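Local coordinates for protein D-ribulose-5-phosphate 3-epimerase, putative (Plasmodium falciparum, PDB 1TQX) that probably interconverts D-ribulose 5-phosphate and D-xylulose 5-phosphate as a zinc-containing TIM-barrel epimerase, at residues K19-T24 and K59-S64; T90-A95 and L143-E148; E185-S190 and R218-K223; T202-A207 and K211-T216. All blocks are in the same frame, centred on the assembly; numbering follows the deposited sequence.

Interaction 1: residues K19-T24 and K59-S64; sequences KLAEET and KKYTKS
A21 and Y61 meet on the outer layer of a TIM barrel, where helix 20-29 packs beside the loop that leads from helix 52-58 to strand 66-72. The A21 methyl points at the loop and meets the tyrosine near the root of its side chain, with A21 CB 4.1 Å from Y61 CD1. It comes at the ring obliquely, while the aliphatic part of K60 lies over the centre of one ring face. The second contact joins T24 and T62 through their methyl groups, the side chains crossing obliquely. With OG1 beside the backbone N (chi1 -57°), T24 CG2 is the branch that faces T62, leaving the hydroxyl for the helix. L58 touches both A21 and T24 from helix 52-58 and continues this apolar seam, whereas T62 also rests on F67 of the following strand. Polar bonds flank the methyl contacts: the carbonyl of Y61 accepts from Q25, and K63 N donates to E28, both from the same helix. Within the helix, L20 O receives two hydrogen bonds, from T24 N and from T24 OG1 at 2.9 Å, the hydroxyl lying above the carbonyl plane, and T24 CG2 is left to touch T62 CG2 at 3.7 Å.

Interaction 2: residues T90-A95 and L143-E148; sequences TFHFEA and LVMTVE
T90 and L143 meet on the inner face of a parallel barrel, over the one strand, 116-121, that runs between theirs. Two van der Waals contacts join the segments, with no hydrogen bond from one to the other. In the first, T90 and L143 cross at about a right angle, T90 CG2 lying 4.0 Å from L143 CD1. Both groups extend anti to their backbone N, T90 CG2 and L143 CG alike, which sends them toward each other over the intervening strand. In the second, M145 CG, anti to the carbonyl carbon (chi1 -71°), comes to the edge of the H92 imidazole, 4.2 Å from H92 CE1. M145 CG therefore lies near the ring plane and not over a face.

The polar interactions belong to the histidine. H92 ND1 donates to E94 OE1 at 3.0 Å, with an N-H...O angle of 147°; the carboxylate oxygen is met on its syn side, though 26° out of the carboxylate plane, and lies close to the imidazole plane. Elsewhere on the ring, H92 NE2 is hydrogen-bonded to NE2 of H70, a zinc ligand. E94 OE2 is itself held by K122 N and T125 OG1, so the glutamate is a fixed partner that restricts rotation of the imidazole and would probably polarise it.

L143 approaches to about 4 Å from the bound zinc ion, nearest atoms considered. Apolar lining and a second-shell histidine thus meet at the metal centre inside the TIM barrel, the centre expected to serve epimerisation.

Interaction 3: residues E185-S190 and R218-K223; sequences ETTEIS and RVSVQK
Helices 184-193 and 210-223 run almost parallel as neighbours in the outer layer of the TIM barrel, their short segments inclined by only 16° with axes 8.8 Å apart. The backbones come nearest at E188 and S220, whose CA atoms lie 5.6 Å apart, a close approach consistent with the small serine side chain. T187 and S220 share most of the contact. The T187 methyl, anti to the backbone N, projects from one helix into the angle between S220 and V221 of the other. There T187 CG2 meets V221 CG2 at 3.9 Å, the two side chains crossing at about a right angle. Both T187 and V221 also touch I198 of strand 197-200, so the helix pair is seated on the barrel wall at the same place. The hydroxyls serve their own helices: T187 OG1 bonds to N183 O, and S220 OG bonds to M217 O, each about one turn back along the chain. E188, at the exposed edge, takes part mainly through its backbone N near S220 OG. Because S220 OG sits between its backbone N and carbonyl carbon, chi1 70°, the hydroxyl is turned toward the facing helix, and S220 OG comes to 3.5 Å from T187 CG2.

Interaction 4: residues T202-A207 and K211-T216; sequences TSIFNA and KYVIDT. With SO4 (sulfate ion), chain C.
V213 is the main bump here: it projects from helix 210-223 toward the short helix 202-205, the extra helix that follows the last strand of this TIM barrel before the chain turns into its final helix. The hollow that takes it is lined by S203, I204 and A207. Each valine methyl fills a different part. V213 CG1 rests against the backbone oxygen S203 O at 3.8 Å and against I204 CG1, the two side chains meeting at a slant, while V213 CG2 fits against A207 CB, also at 3.8 Å. This fork follows from the valine torsion: CG1 stands anti to the backbone N, chi1 175°, with CG2 turned back beside that nitrogen.

Deeper in, I204 answers with a bump of its own. I204 CD1 reaches I214 CG1 at 3.9 Å, the two isoleucines meeting at about a right angle. I8 of strand 7-10 touches both of them, so this part of the interface is closed by the barrel wall, and M27 of helix 20-29 also covers I204.

The polar side-chain ends find other partners. S203 OG bonds to L182 O, and K211 and D215 form a salt bridge along the outer helix, K211 NZ also bonding to L30 O. At the start of the short helix, T202, predicted to bind substrate, holds a sulfate that also accepts from G153 N; the ion may mark where a substrate phosphate would sit. Two donors there share one sulfate oxygen: a weak, nearly straight bond from T202 N, and T202 OG1 at 3.0 Å from sulfate O4.

Overall arrangement
The four contacts sample the inside and the outer helical layer of one TIM barrel and come largely in chain order. Interaction 1 closes first, on the outer layer; interaction 2 follows inside the barrel near the zinc ion, its centre 25 Å from that of interaction 1 and across the chain's centre. Interactions 3 and 4 share helix 210-223 and lie 13 Å apart between centres, interaction 4 falling within the chain span bridged by interaction 3. Interaction 1 touches interaction 4 (E23 OE1 to F205 CE2, 3.9 Å), so helix 20-29, after the first strand, meets helix 202-205, after the last. The outer contacts join elements of the helical layer, while interaction 2 borders the metal centre.

Interaction 1: residues K19-T24 and K59-S64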
loop_
_atom_site.group_PDB
_atom_site.type_symbol
_atom_site.label_atom_id
_atom_site.label_comp_id
_atom_site.label_asym_id
_atom_site.label_seq_id
_atom_site.Cartn_x
_atom_site.Cartn_y
_atom_site.Cartn_z
ATOM N N LYS A 19 18.289 -7.904 5.041
ATOM C CA LYS A 19 17.811 -9.082 5.765
ATOM C C LYS A 19 16.293 -9.114 5.566
ATOM O O LYS A 19 15.527 -9.341 6.508
ATOM C CB LYS A 19 18.143 -8.978 7.262
ATOM C CG LYS A 19 19.631 -9.043 7.568
ATOM C CD LYS A 19 19.908 -8.987 9.066
ATOM C CE LYS A 19 21.398 -9.137 9.347
ATOM N NZ LYS A 19 21.700 -9.179 10.800
ATOM N N LEU A 20 15.878 -8.882 4.323
ATOM C CA LEU A 20 14.465 -8.833 3.947
ATOM C C LEU A 20 13.677 -10.063 4.394
ATOM O O LEU A 20 12.633 -9.940 5.034
ATOM C CB LEU A 20 14.327 -8.675 2.428
ATOM C CG LEU A 20 13.166 -7.843 1.859
ATOM C CD1 LEU A 20 12.924 -8.258 0.415
ATOM C CD2 LEU A 20 11.907 -8.029 2.665
ATOM N N ALA A 21 14.167 -11.244 4.036
ATOM C CA ALA A 21 13.493 -12.482 4.414
ATOM C C ALA A 21 13.304 -12.580 5.928
ATOM O O ALA A 21 12.224 -12.915 6.405
ATOM C CB ALA A 21 14.294 -13.691 3.907
ATOM N N GLU A 22 14.355 -12.277 6.684
ATOM C CA GLU A 22 14.279 -12.357 8.143
ATOM C C GLU A 22 13.259 -11.373 8.720
ATOM O O GLU A 22 12.471 -11.726 9.600
ATOM C CB GLU A 22 15.662 -12.105 8.767
ATOM C CG GLU A 22 15.715 -12.354 10.276
ATOM C CD GLU A 22 17.135 -12.346 10.836
ATOM O OE1 GLU A 22 17.472 -13.264 11.618
ATOM O OE2 GLU A 22 17.911 -11.427 10.502
ATOM N N GLU A 23 13.280 -10.142 8.216
ATOM C CA GLU A 23 12.364 -9.111 8.674
ATOM C C GLU A 23 10.908 -9.445 8.356
ATOM O O GLU A 23 10.012 -9.180 9.164
ATOM C CB GLU A 23 12.740 -7.764 8.042
ATOM C CG GLU A 23 14.095 -7.239 8.509
ATOM C CD GLU A 23 14.005 -6.498 9.834
ATOM O OE1 GLU A 23 13.262 -6.949 10.732
ATOM O OE2 GLU A 23 14.685 -5.464 9.979
ATOM N N THR A 24 10.674 -10.023 7.181
ATOM C CA THR A 24 9.318 -10.378 6.772
ATOM C C THR A 24 8.785 -11.555 7.581
ATOM O O THR A 24 7.605 -11.585 7.949
ATOM C CB THR A 24 9.258 -10.728 5.270
ATOM O OG1 THR A 24 9.753 -9.625 4.499
ATOM C CG2 THR A 24 7.820 -11.009 4.849
ATOM N N LYS A 59 9.563 -14.569 -1.661
ATOM C CA LYS A 59 8.430 -15.496 -1.624
ATOM C C LYS A 59 8.840 -16.921 -1.256
ATOM O O LYS A 59 8.036 -17.692 -0.734
ATOM C CB LYS A 59 7.719 -15.492 -2.978
ATOM C CG LYS A 59 6.445 -16.318 -3.033
ATOM C CD LYS A 59 5.381 -15.780 -2.088
ATOM C CE LYS A 59 4.137 -16.659 -2.116
ATOM N NZ LYS A 59 3.163 -16.244 -1.079
ATOM N N LYS A 60 10.094 -17.262 -1.520
ATOM C CA LYS A 60 10.605 -18.589 -1.218
ATOM C C LYS A 60 10.685 -18.844 0.294
ATOM O O LYS A 60 10.632 -19.994 0.744
ATOM C CB LYS A 60 11.999 -18.751 -1.838
ATOM C CG LYS A 60 12.634 -20.113 -1.622
ATOM C CD LYS A 60 14.147 -20.114 -1.897
ATOM C CE LYS A 60 14.495 -19.932 -3.370
ATOM N NZ LYS A 60 14.132 -18.587 -3.897
ATOM N N TYR A 61 10.783 -17.772 1.080
ATOM C CA TYR A 61 10.928 -17.907 2.528
ATOM C C TYR A 61 9.749 -17.500 3.404
ATOM O O TYR A 61 9.848 -17.545 4.631
ATOM C CB TYR A 61 12.180 -17.142 2.972
ATOM C CG TYR A 61 13.413 -17.529 2.192
ATOM C CD1 TYR A 61 13.890 -16.727 1.155
ATOM C CD2 TYR A 61 14.085 -18.719 2.463
ATOM C CE1 TYR A 61 15.011 -17.104 0.407
ATOM C CE2 TYR A 61 15.202 -19.106 1.721
ATOM C CZ TYR A 61 15.660 -18.299 0.699
ATOM O OH TYR A 61 16.769 -18.683 -0.024
ATOM N N THR A 62 8.641 -17.104 2.791
ATOM C CA THR A 62 7.468 -16.699 3.557
ATOM C C THR A 62 6.412 -17.791 3.553
ATOM O O THR A 62 6.525 -18.780 2.824
ATOM C CB THR A 62 6.837 -15.415 2.988
ATOM O OG1 THR A 62 6.473 -15.627 1.616
ATOM C CG2 THR A 62 7.816 -14.251 3.081
ATOM N N LYS A 63 5.383 -17.608 4.371
ATOM C CA LYS A 63 4.312 -18.584 4.452
ATOM C C LYS A 63 2.980 -18.009 3.997
ATOM O O LYS A 63 2.706 -17.941 2.801
ATOM C CB LYS A 63 4.210 -19.124 5.881
ATOM C CG LYS A 63 5.407 -19.985 6.267
ATOM C CD LYS A 63 5.328 -20.509 7.693
ATOM C CE LYS A 63 5.490 -19.389 8.706
ATOM N NZ LYS A 63 5.585 -19.913 10.097
ATOM N N SER A 64 2.162 -17.576 4.945
ATOM C CA SER A 64 0.849 -17.035 4.614
ATOM C C SER A 64 0.779 -15.537 4.329
ATOM O O SER A 64 -0.200 -15.072 3.751
ATOM C CB SER A 64 -0.141 -17.354 5.741
ATOM O OG SER A 64 -0.254 -18.749 5.945
#

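Interaction 2: residues T90-A95 and L143-E148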
loop_
_atom_site.group_PDB
_atom_site.type_symbol
_atom_site.label_atom_id
_atom_site.label_comp_id
_atom_site.label_asym_id
_atom_site.label_seq_id
_atom_site.Cartn_x
_atom_site.Cartn_y
_atom_site.Cartn_z
ATOM N N THR A 90 -0.150 -2.493 -6.928
ATOM C CA THR A 90 -0.728 -1.155 -6.873
ATOM C C THR A 90 0.108 -0.206 -7.722
ATOM O O THR A 90 1.301 -0.029 -7.471
ATOM C CB THR A 90 -0.764 -0.633 -5.412
ATOM O OG1 THR A 90 -1.622 -1.474 -4.631
ATOM C CG2 THR A 90 -1.278 0.808 -5.354
ATOM N N PHE A 91 -0.508 0.392 -8.739
ATOM C CA PHE A 91 0.222 1.323 -9.593
ATOM C C PHE A 91 -0.292 2.737 -9.360
ATOM O O PHE A 91 -1.352 2.925 -8.757
ATOM C CB PHE A 91 0.083 0.927 -11.076
ATOM C CG PHE A 91 -1.319 1.015 -11.613
ATOM C CD1 PHE A 91 -1.800 2.206 -12.154
ATOM C CD2 PHE A 91 -2.152 -0.102 -11.604
ATOM C CE1 PHE A 91 -3.094 2.283 -12.681
ATOM C CE2 PHE A 91 -3.448 -0.031 -12.130
ATOM C CZ PHE A 91 -3.915 1.164 -12.668
ATOM N N HIS A 92 0.465 3.730 -9.821
ATOM C CA HIS A 92 0.068 5.119 -9.641
ATOM C C HIS A 92 -0.761 5.696 -10.773
ATOM O O HIS A 92 -0.446 5.521 -11.946
ATOM C CB HIS A 92 1.305 5.994 -9.405
ATOM C CG HIS A 92 1.684 6.111 -7.961
ATOM N ND1 HIS A 92 1.144 7.070 -7.128
ATOM C CD2 HIS A 92 2.463 5.328 -7.178
ATOM C CE1 HIS A 92 1.569 6.868 -5.894
ATOM N NE2 HIS A 92 2.369 5.814 -5.896
ATOM N N PHE A 93 -1.834 6.383 -10.392
ATOM C CA PHE A 93 -2.735 7.041 -11.331
ATOM C C PHE A 93 -1.877 7.982 -12.176
ATOM O O PHE A 93 -2.066 8.094 -13.389
ATOM C CB PHE A 93 -3.791 7.820 -10.525
ATOM C CG PHE A 93 -4.834 8.536 -11.357
ATOM C CD1 PHE A 93 -5.637 7.847 -12.261
ATOM C CD2 PHE A 93 -5.066 9.897 -11.165
ATOM C CE1 PHE A 93 -6.661 8.504 -12.956
ATOM C CE2 PHE A 93 -6.087 10.559 -11.855
ATOM C CZ PHE A 93 -6.883 9.857 -12.749
ATOM N N GLU A 94 -0.913 8.633 -11.527
ATOM C CA GLU A 94 -0.031 9.578 -12.207
ATOM C C GLU A 94 0.946 8.927 -13.180
ATOM O O GLU A 94 1.384 9.561 -14.139
ATOM C CB GLU A 94 0.759 10.412 -11.188
ATOM C CG GLU A 94 -0.108 11.161 -10.176
ATOM C CD GLU A 94 -0.476 10.305 -8.980
ATOM O OE1 GLU A 94 -0.105 9.115 -8.970
ATOM O OE2 GLU A 94 -1.131 10.818 -8.047
ATOM N N ALA A 95 1.296 7.668 -12.933
ATOM C CA ALA A 95 2.231 6.968 -13.808
ATOM C C ALA A 95 1.630 6.769 -15.201
ATOM O O ALA A 95 2.360 6.626 -16.184
ATOM C CB ALA A 95 2.614 5.619 -13.198
ATOM N N LEU A 143 -4.814 3.412 -2.620
ATOM C CA LEU A 143 -3.768 3.777 -1.673
ATOM C C LEU A 143 -3.633 5.298 -1.648
ATOM O O LEU A 143 -3.109 5.899 -2.586
ATOM C CB LEU A 143 -2.437 3.129 -2.100
ATOM C CG LEU A 143 -1.233 3.115 -1.146
ATOM C CD1 LEU A 143 -0.108 2.303 -1.794
ATOM C CD2 LEU A 143 -0.758 4.522 -0.850
ATOM N N VAL A 144 -4.128 5.910 -0.575
ATOM C CA VAL A 144 -4.066 7.354 -0.400
ATOM C C VAL A 144 -2.737 7.699 0.270
ATOM O O VAL A 144 -2.540 7.402 1.448
ATOM C CB VAL A 144 -5.234 7.862 0.499
ATOM C CG1 VAL A 144 -5.079 9.355 0.775
ATOM C CG2 VAL A 144 -6.574 7.584 -0.173
ATOM N N MET A 145 -1.816 8.297 -0.483
ATOM C CA MET A 145 -0.528 8.680 0.089
ATOM C C MET A 145 -0.783 9.795 1.094
ATOM O O MET A 145 -1.456 10.779 0.774
ATOM C CB MET A 145 0.429 9.203 -0.988
ATOM C CG MET A 145 0.963 8.158 -1.960
ATOM S SD MET A 145 1.847 6.800 -1.148
ATOM C CE MET A 145 3.172 7.657 -0.323
ATOM N N THR A 146 -0.257 9.640 2.304
ATOM C CA THR A 146 -0.422 10.669 3.326
ATOM C C THR A 146 0.893 11.423 3.499
ATOM O O THR A 146 1.085 12.170 4.463
ATOM C CB THR A 146 -0.892 10.070 4.668
ATOM O OG1 THR A 146 -0.118 8.907 4.984
ATOM C CG2 THR A 146 -2.370 9.689 4.582
ATOM N N VAL A 147 1.791 11.218 2.539
ATOM C CA VAL A 147 3.085 11.878 2.507
ATOM C C VAL A 147 3.571 11.889 1.055
ATOM O O VAL A 147 3.064 11.131 0.229
ATOM C CB VAL A 147 4.120 11.137 3.388
ATOM C CG1 VAL A 147 4.669 9.906 2.660
ATOM C CG2 VAL A 147 5.229 12.076 3.754
ATOM N N GLU A 148 4.526 12.764 0.739
ATOM C CA GLU A 148 5.084 12.832 -0.614
ATOM C C GLU A 148 5.907 11.547 -0.779
ATOM O O GLU A 148 6.921 11.359 -0.110
ATOM C CB GLU A 148 5.979 14.071 -0.742
ATOM C CG GLU A 148 5.249 15.386 -0.464
ATOM C CD GLU A 148 6.176 16.518 -0.038
ATOM O OE1 GLU A 148 7.104 16.866 -0.804
ATOM O OE2 GLU A 148 5.975 17.065 1.071
#

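Interaction 3: residues E185-S190 and R218-K223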
loop_
_atom_site.group_PDB
_atom_site.type_symbol
_atom_site.label_atom_id
_atom_site.label_comp_id
_atom_site.label_asym_id
_atom_site.label_seq_id
_atom_site.Cartn_x
_atom_site.Cartn_y
_atom_site.Cartn_z
ATOM N N GLU A 185 -1.286 7.036 16.791
ATOM C CA GLU A 185 -2.236 8.141 16.747
ATOM C C GLU A 185 -2.811 8.446 15.366
ATOM O O GLU A 185 -4.013 8.700 15.240
ATOM C CB GLU A 185 -1.607 9.414 17.319
ATOM C CG GLU A 185 -2.620 10.542 17.505
ATOM C CD GLU A 185 -2.018 11.805 18.090
ATOM O OE1 GLU A 185 -2.792 12.739 18.378
ATOM O OE2 GLU A 185 -0.783 11.868 18.259
ATOM N N THR A 186 -1.972 8.437 14.331
ATOM C CA THR A 186 -2.469 8.733 12.990
ATOM C C THR A 186 -3.225 7.551 12.383
ATOM O O THR A 186 -3.957 7.711 11.404
ATOM C CB THR A 186 -1.342 9.207 12.041
ATOM O OG1 THR A 186 -0.330 8.200 11.936
ATOM C CG2 THR A 186 -0.718 10.500 12.579
ATOM N N THR A 187 -3.058 6.367 12.966
ATOM C CA THR A 187 -3.792 5.203 12.485
ATOM C C THR A 187 -5.233 5.378 12.974
ATOM O O THR A 187 -6.188 5.140 12.232
ATOM C CB THR A 187 -3.215 3.878 13.041
ATOM O OG1 THR A 187 -1.973 3.575 12.388
ATOM C CG2 THR A 187 -4.189 2.734 12.808
ATOM N N GLU A 188 -5.385 5.806 14.225
ATOM C CA GLU A 188 -6.716 6.020 14.784
ATOM C C GLU A 188 -7.424 7.101 13.976
ATOM O O GLU A 188 -8.604 6.979 13.665
ATOM C CB GLU A 188 -6.639 6.445 16.255
ATOM C CG GLU A 188 -8.015 6.485 16.931
ATOM C CD GLU A 188 -7.960 6.816 18.418
ATOM O OE1 GLU A 188 -9.032 6.810 19.063
ATOM O OE2 GLU A 188 -6.857 7.084 18.941
ATOM N N ILE A 189 -6.697 8.161 13.642
ATOM C CA ILE A 189 -7.270 9.243 12.853
ATOM C C ILE A 189 -7.687 8.737 11.471
ATOM O O ILE A 189 -8.782 9.040 10.994
ATOM C CB ILE A 189 -6.262 10.394 12.668
ATOM C CG1 ILE A 189 -6.040 11.118 14.000
ATOM C CG2 ILE A 189 -6.764 11.358 11.598
ATOM C CD1 ILE A 189 -4.979 12.204 13.932
ATOM N N SER A 190 -6.809 7.972 10.827
ATOM C CA SER A 190 -7.113 7.450 9.498
ATOM C C SER A 190 -8.326 6.526 9.512
ATOM O O SER A 190 -9.193 6.616 8.645
ATOM C CB SER A 190 -5.895 6.718 8.928
ATOM O OG SER A 190 -4.839 7.631 8.673
ATOM N N ARG A 218 -4.414 -2.370 14.859
ATOM C CA ARG A 218 -5.509 -3.171 14.328
ATOM C C ARG A 218 -6.802 -2.963 15.104
ATOM O O ARG A 218 -7.861 -2.774 14.508
ATOM C CB ARG A 218 -5.134 -4.658 14.318
ATOM C CG ARG A 218 -6.141 -5.565 13.607
ATOM C CD ARG A 218 -5.535 -6.950 13.390
ATOM N NE ARG A 218 -4.844 -7.372 14.601
ATOM C CZ ARG A 218 -3.595 -7.820 14.645
ATOM N NH1 ARG A 218 -2.871 -7.923 13.536
ATOM N NH2 ARG A 218 -3.063 -8.144 15.813
ATOM N N VAL A 219 -6.719 -2.993 16.429
ATOM C CA VAL A 219 -7.915 -2.801 17.244
ATOM C C VAL A 219 -8.561 -1.451 16.951
ATOM O O VAL A 219 -9.778 -1.359 16.831
ATOM C CB VAL A 219 -7.594 -2.895 18.755
ATOM C CG1 VAL A 219 -8.852 -2.611 19.581
ATOM C CG2 VAL A 219 -7.063 -4.282 19.085
ATOM N N SER A 220 -7.745 -0.409 16.817
ATOM C CA SER A 220 -8.262 0.924 16.540
ATOM C C SER A 220 -8.994 0.985 15.203
ATOM O O SER A 220 -9.956 1.740 15.055
ATOM C CB SER A 220 -7.133 1.958 16.560
ATOM O OG SER A 220 -6.273 1.805 15.443
ATOM N N VAL A 221 -8.540 0.206 14.225
ATOM C CA VAL A 221 -9.207 0.194 12.928
ATOM C C VAL A 221 -10.510 -0.601 13.059
ATOM O O VAL A 221 -11.563 -0.166 12.592
ATOM C CB VAL A 221 -8.321 -0.453 11.821
ATOM C CG1 VAL A 221 -9.131 -0.627 10.545
ATOM C CG2 VAL A 221 -7.106 0.430 11.531
ATOM N N GLN A 222 -10.435 -1.757 13.711
ATOM C CA GLN A 222 -11.605 -2.611 13.897
ATOM C C GLN A 222 -12.762 -1.886 14.585
ATOM O O GLN A 222 -13.927 -2.146 14.274
ATOM C CB GLN A 222 -11.223 -3.867 14.689
ATOM C CG GLN A 222 -10.182 -4.724 13.983
ATOM C CD GLN A 222 -9.706 -5.901 14.812
ATOM O OE1 GLN A 222 -9.299 -5.740 15.965
ATOM N NE2 GLN A 222 -9.737 -7.094 14.219
ATOM N N LYS A 223 -12.447 -0.976 15.504
ATOM C CA LYS A 223 -13.481 -0.222 16.210
ATOM C C LYS A 223 -14.394 0.507 15.230
ATOM O O LYS A 223 -15.594 0.630 15.469
ATOM C CB LYS A 223 -12.853 0.797 17.168
ATOM C CG LYS A 223 -12.025 0.181 18.285
ATOM C CD LYS A 223 -11.544 1.240 19.271
ATOM C CE LYS A 223 -10.659 0.632 20.355
ATOM N NZ LYS A 223 -11.341 -0.463 21.107
#

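Interaction 4: residues T202-A207 and K211-T216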
loop_
_atom_site.group_PDB
_atom_site.type_symbol
_atom_site.label_atom_id
_atom_site.label_comp_id
_atom_site.label_asym_id
_atom_site.label_seq_id
_atom_site.Cartn_x
_atom_site.Cartn_y
_atom_site.Cartn_z
ATOM N N THR A 202 8.469 3.136 9.783
ATOM C CA THR A 202 9.229 3.541 10.953
ATOM C C THR A 202 8.594 3.168 12.291
ATOM O O THR A 202 9.268 2.624 13.172
ATOM C CB THR A 202 9.459 5.064 10.948
ATOM O OG1 THR A 202 10.066 5.455 9.708
ATOM C CG2 THR A 202 10.368 5.467 12.098
ATOM N N SER A 203 7.303 3.451 12.442
ATOM C CA SER A 203 6.600 3.182 13.696
ATOM C C SER A 203 6.571 1.721 14.126
ATOM O O SER A 203 6.355 1.422 15.303
ATOM C CB SER A 203 5.169 3.733 13.633
ATOM O OG SER A 203 4.332 2.960 12.794
ATOM N N ILE A 204 6.771 0.808 13.179
ATOM C CA ILE A 204 6.778 -0.610 13.507
ATOM C C ILE A 204 8.206 -1.152 13.604
ATOM O O ILE A 204 8.577 -1.761 14.608
ATOM C CB ILE A 204 5.974 -1.431 12.466
ATOM C CG1 ILE A 204 4.478 -1.136 12.631
ATOM C CG2 ILE A 204 6.235 -2.919 12.648
ATOM C CD1 ILE A 204 3.581 -1.841 11.614
ATOM N N PHE A 205 9.018 -0.914 12.575
ATOM C CA PHE A 205 10.387 -1.423 12.584
ATOM C C PHE A 205 11.337 -0.750 13.575
ATOM O O PHE A 205 12.412 -1.280 13.857
ATOM C CB PHE A 205 10.978 -1.389 11.168
ATOM C CG PHE A 205 10.395 -2.434 10.254
ATOM C CD1 PHE A 205 9.416 -2.105 9.325
ATOM C CD2 PHE A 205 10.783 -3.773 10.377
ATOM C CE1 PHE A 205 8.821 -3.098 8.526
ATOM C CE2 PHE A 205 10.195 -4.768 9.586
ATOM C CZ PHE A 205 9.212 -4.430 8.661
ATOM N N ASN A 206 10.952 0.409 14.103
ATOM C CA ASN A 206 11.790 1.092 15.086
ATOM C C ASN A 206 11.079 1.123 16.434
ATOM O O ASN A 206 11.491 1.830 17.350
ATOM C CB ASN A 206 12.112 2.521 14.635
ATOM C CG ASN A 206 12.972 2.555 13.384
ATOM O OD1 ASN A 206 14.027 1.919 13.323
ATOM N ND2 ASN A 206 12.528 3.305 12.382
ATOM N N ALA A 207 10.011 0.342 16.552
ATOM C CA ALA A 207 9.239 0.287 17.786
ATOM C C ALA A 207 9.973 -0.461 18.890
ATOM O O ALA A 207 10.812 -1.329 18.626
ATOM C CB ALA A 207 7.893 -0.373 17.532
ATOM N N LYS A 211 4.940 -5.868 18.276
ATOM C CA LYS A 211 3.640 -6.519 18.357
ATOM C C LYS A 211 2.612 -5.617 19.028
ATOM O O LYS A 211 1.443 -5.595 18.630
ATOM C CB LYS A 211 3.746 -7.850 19.103
ATOM C CG LYS A 211 2.458 -8.654 19.058
ATOM C CD LYS A 211 2.661 -10.079 19.524
ATOM C CE LYS A 211 1.332 -10.819 19.564
ATOM N NZ LYS A 211 0.610 -10.727 18.270
ATOM N N TYR A 212 3.046 -4.876 20.044
ATOM C CA TYR A 212 2.152 -3.952 20.743
ATOM C C TYR A 212 1.615 -2.917 19.760
ATOM O O TYR A 212 0.421 -2.643 19.733
ATOM C CB TYR A 212 2.896 -3.233 21.877
ATOM C CG TYR A 212 2.200 -1.980 22.367
ATOM C CD1 TYR A 212 1.031 -2.050 23.120
ATOM C CD2 TYR A 212 2.704 -0.720 22.054
ATOM C CE1 TYR A 212 0.374 -0.885 23.550
ATOM C CE2 TYR A 212 2.063 0.443 22.475
ATOM C CZ TYR A 212 0.899 0.355 23.221
ATOM O OH TYR A 212 0.264 1.513 23.614
ATOM N N VAL A 213 2.508 -2.334 18.964
ATOM C CA VAL A 213 2.103 -1.324 17.991
ATOM C C VAL A 213 1.135 -1.898 16.955
ATOM O O VAL A 213 0.101 -1.295 16.658
ATOM C CB VAL A 213 3.325 -0.717 17.264
ATOM C CG1 VAL A 213 2.854 0.244 16.174
ATOM C CG2 VAL A 213 4.217 0.016 18.265
ATOM N N ILE A 214 1.471 -3.060 16.407
ATOM C CA ILE A 214 0.623 -3.712 15.415
ATOM C C ILE A 214 -0.776 -4.012 15.962
ATOM O O ILE A 214 -1.777 -3.676 15.328
ATOM C CB ILE A 214 1.275 -5.034 14.915
ATOM C CG1 ILE A 214 2.525 -4.705 14.087
ATOM C CG2 ILE A 214 0.276 -5.849 14.086
ATOM C CD1 ILE A 214 3.313 -5.928 13.646
ATOM N N ASP A 215 -0.851 -4.641 17.135
ATOM C CA ASP A 215 -2.153 -4.967 17.723
ATOM C C ASP A 215 -2.961 -3.713 18.051
ATOM O O ASP A 215 -4.169 -3.656 17.801
ATOM C CB ASP A 215 -1.986 -5.802 19.002
ATOM C CG ASP A 215 -1.344 -7.155 18.743
ATOM O OD1 ASP A 215 -1.352 -7.609 17.580
ATOM O OD2 ASP A 215 -0.842 -7.774 19.704
ATOM N N THR A 216 -2.295 -2.714 18.622
ATOM C CA THR A 216 -2.972 -1.473 18.981
ATOM C C THR A 216 -3.584 -0.855 17.734
ATOM O O THR A 216 -4.731 -0.402 17.752
ATOM C CB THR A 216 -1.993 -0.463 19.616
ATOM O OG1 THR A 216 -1.488 -0.997 20.845
ATOM C CG2 THR A 216 -2.688 0.863 19.888
HETATM S S SO4 C . 6.740 5.710 7.145
HETATM O O1 SO4 C . 5.988 4.445 7.044
HETATM O O2 SO4 C . 6.523 6.511 5.926
HETATM O O3 SO4 C . 6.251 6.478 8.295
HETATM O O4 SO4 C . 8.178 5.418 7.319
#